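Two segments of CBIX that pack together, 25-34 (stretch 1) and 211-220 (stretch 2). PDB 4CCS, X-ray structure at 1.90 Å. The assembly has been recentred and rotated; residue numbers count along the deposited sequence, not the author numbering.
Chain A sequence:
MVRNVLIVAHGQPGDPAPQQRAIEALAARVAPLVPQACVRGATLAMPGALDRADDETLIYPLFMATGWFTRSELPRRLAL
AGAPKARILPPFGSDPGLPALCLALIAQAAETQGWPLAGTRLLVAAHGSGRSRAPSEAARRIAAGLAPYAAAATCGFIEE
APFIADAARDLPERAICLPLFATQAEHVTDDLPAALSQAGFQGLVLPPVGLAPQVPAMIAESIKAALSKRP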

# COMPACT_ATOMS: atom_id res chain seq x y z
N ALA A 25 -0.93 7.29 -13.89
CA ALA A 25 -1.42 8.51 -13.22
C ALA A 25 -0.61 8.78 -11.93
O ALA A 25 -0.27 9.94 -11.65
CB ALA A 25 -2.91 8.37 -12.90
N LEU A 26 -0.29 7.71 -11.16
CA LEU A 26 0.52 7.83 -9.95
C LEU A 26 1.96 8.24 -10.29
O LEU A 26 2.47 9.18 -9.69
CB LEU A 26 0.52 6.50 -9.14
CG LEU A 26 1.33 6.52 -7.83
CD1 LEU A 26 0.70 7.45 -6.79
CD2 LEU A 26 1.49 5.12 -7.26
N ALA A 27 2.58 7.58 -11.28
CA ALA A 27 3.95 7.91 -11.70
C ALA A 27 4.05 9.36 -12.22
O ALA A 27 5.07 10.00 -12.00
CB ALA A 27 4.43 6.94 -12.76
N ALA A 28 2.96 9.88 -12.85
CA ALA A 28 2.88 11.25 -13.36
C ALA A 28 2.84 12.28 -12.21
O ALA A 28 3.31 13.40 -12.40
CB ALA A 28 1.68 11.42 -14.27
N ARG A 29 2.31 11.89 -11.03
CA ARG A 29 2.29 12.76 -9.85
C ARG A 29 3.66 12.73 -9.16
O ARG A 29 4.09 13.75 -8.63
CB ARG A 29 1.15 12.38 -8.88
CG ARG A 29 -0.25 12.72 -9.40
CD ARG A 29 -1.31 11.86 -8.74
NE ARG A 29 -1.64 12.33 -7.39
CZ ARG A 29 -2.02 11.55 -6.38
NH1 ARG A 29 -2.10 10.23 -6.54
NH2 ARG A 29 -2.30 12.08 -5.20
N VAL A 30 4.35 11.58 -9.21
CA VAL A 30 5.70 11.40 -8.66
C VAL A 30 6.72 12.23 -9.49
O VAL A 30 7.55 12.94 -8.91
CB VAL A 30 6.09 9.88 -8.58
CG1 VAL A 30 7.57 9.67 -8.24
CG2 VAL A 30 5.20 9.12 -7.59
N ALA A 31 6.62 12.13 -10.83
CA ALA A 31 7.50 12.74 -11.83
C ALA A 31 7.97 14.20 -11.53
O ALA A 31 9.18 14.36 -11.43
CB ALA A 31 6.87 12.66 -13.22
N PRO A 32 7.07 15.23 -11.33
CA PRO A 32 7.58 16.60 -11.07
C PRO A 32 8.35 16.78 -9.75
O PRO A 32 8.99 17.82 -9.55
CB PRO A 32 6.33 17.46 -11.11
CG PRO A 32 5.22 16.55 -10.77
CD PRO A 32 5.60 15.23 -11.36
N LEU A 33 8.33 15.75 -8.88
CA LEU A 33 8.99 15.75 -7.58
C LEU A 33 10.39 15.11 -7.61
O LEU A 33 11.12 15.23 -6.63
CB LEU A 33 8.09 15.09 -6.50
CG LEU A 33 6.63 15.57 -6.44
CD1 LEU A 33 5.84 14.75 -5.45
CD2 LEU A 33 6.53 17.06 -6.08
N VAL A 34 10.76 14.43 -8.72
CA VAL A 34 12.08 13.80 -8.93
C VAL A 34 12.63 14.26 -10.31
O VAL A 34 12.72 13.43 -11.22
CB VAL A 34 12.07 12.25 -8.81
CG1 VAL A 34 13.49 11.69 -8.63
CG2 VAL A 34 11.17 11.76 -7.70
N LEU A 211 -4.06 5.79 -2.12
CA LEU A 211 -4.71 6.90 -2.84
C LEU A 211 -4.53 8.26 -2.16
O LEU A 211 -5.01 9.27 -2.70
CB LEU A 211 -6.21 6.64 -3.07
CG LEU A 211 -6.59 5.38 -3.88
CD1 LEU A 211 -8.11 5.27 -3.97
CD2 LEU A 211 -5.97 5.38 -5.28
N ALA A 212 -3.85 8.30 -1.01
CA ALA A 212 -3.66 9.54 -0.25
C ALA A 212 -2.89 10.61 -1.03
O ALA A 212 -2.00 10.27 -1.81
CB ALA A 212 -2.97 9.27 1.08
N PRO A 213 -3.19 11.92 -0.81
CA PRO A 213 -2.48 12.98 -1.55
C PRO A 213 -0.98 13.04 -1.31
O PRO A 213 -0.24 13.46 -2.20
CB PRO A 213 -3.19 14.28 -1.14
CG PRO A 213 -4.15 13.93 -0.07
CD PRO A 213 -4.37 12.44 -0.10
N GLN A 214 -0.51 12.56 -0.14
CA GLN A 214 0.93 12.61 0.18
C GLN A 214 1.73 11.43 -0.36
O GLN A 214 2.95 11.43 -0.20
CB GLN A 214 1.17 12.76 1.69
CG GLN A 214 0.50 13.98 2.31
CD GLN A 214 -0.96 13.78 2.69
OE1 GLN A 214 -1.58 12.74 2.43
NE2 GLN A 214 -1.57 14.81 3.27
N VAL A 215 1.08 10.42 -0.97
CA VAL A 215 1.80 9.25 -1.49
C VAL A 215 2.85 9.63 -2.57
O VAL A 215 3.98 9.16 -2.45
CB VAL A 215 0.85 8.10 -1.94
CG1 VAL A 215 1.61 7.02 -2.72
CG2 VAL A 215 0.12 7.49 -0.74
N PRO A 216 2.52 10.45 -3.60
CA PRO A 216 3.57 10.80 -4.59
C PRO A 216 4.85 11.39 -3.96
O PRO A 216 5.94 10.96 -4.32
CB PRO A 216 2.86 11.78 -5.53
CG PRO A 216 1.43 11.39 -5.45
CD PRO A 216 1.21 11.00 -4.01
N ALA A 217 4.72 12.29 -2.97
CA ALA A 217 5.88 12.90 -2.29
C ALA A 217 6.67 11.86 -1.50
O ALA A 217 7.89 11.87 -1.55
CB ALA A 217 5.42 14.03 -1.37
N MET A 218 5.96 10.90 -0.87
CA MET A 218 6.58 9.80 -0.14
C MET A 218 7.43 8.93 -1.08
O MET A 218 8.58 8.64 -0.77
CB MET A 218 5.48 8.98 0.59
CG MET A 218 6.03 7.88 1.46
SD MET A 218 4.76 6.79 2.18
CE MET A 218 4.56 5.64 0.83
N ILE A 219 6.87 8.54 -2.24
CA ILE A 219 7.59 7.72 -3.24
C ILE A 219 8.80 8.51 -3.78
O ILE A 219 9.89 7.95 -3.88
CB ILE A 219 6.64 7.24 -4.37
CG1 ILE A 219 5.46 6.40 -3.79
CG2 ILE A 219 7.41 6.46 -5.45
CD1 ILE A 219 4.41 5.88 -4.87
N ALA A 220 8.59 9.79 -4.12
CA ALA A 220 9.66 10.67 -4.61
C ALA A 220 10.87 10.70 -3.64
O ALA A 220 12.01 10.58 -4.08
CB ALA A 220 9.12 12.07 -4.82
O HOH W 1 -1.80 8.55 -4.11
O HOH W 2 -1.03 14.55 -4.85

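No direct hydrogen bond joins the two stretches; apolar packing and two bridging waters do. Ala 212 and Pro 213 contribute mainly backbone carbonyls, and Arg 29 reaches them through water. Water 1 accepts from Arg 29 NH1 (3.0 Å) and donates to Ala 212 O (2.9 Å). Water 2 accepts from Arg 29 NH2 (2.8 Å) and donates to Pro 213 O (3.0 Å). The turn from Ala 212 to Val 215 is type I, closed by Val 215 N to Ala 212 O at 3.2 Å. Gln 214 points away.

The CA-to-CB bond of Val 215 points sideways, and its CG1 is 4.2 Å from Leu 26 CD1. Pro 216 is the most covered residue of the contact. Its CG sits over one face of the Arg 29 guanidinium, 3.6 Å from Arg 29 CZ. Its CA is 3.8 Å from Val 30 CG2. The compact ring suits this site, where the backbones come close: the CA atoms of Val 30 and Pro 216 are 4.6 Å apart.

Ala 217 CA meets Leu 33 CD1 at 3.7 Å. Ile 219 is buried; its CD1 reaches Leu 26 CD2 at 3.8 Å. Ala 220 closes the patch: its CB lies 3.6 Å from Leu 33 CB and 3.5 Å from Val 34 CG2, so its small methyl fits closely.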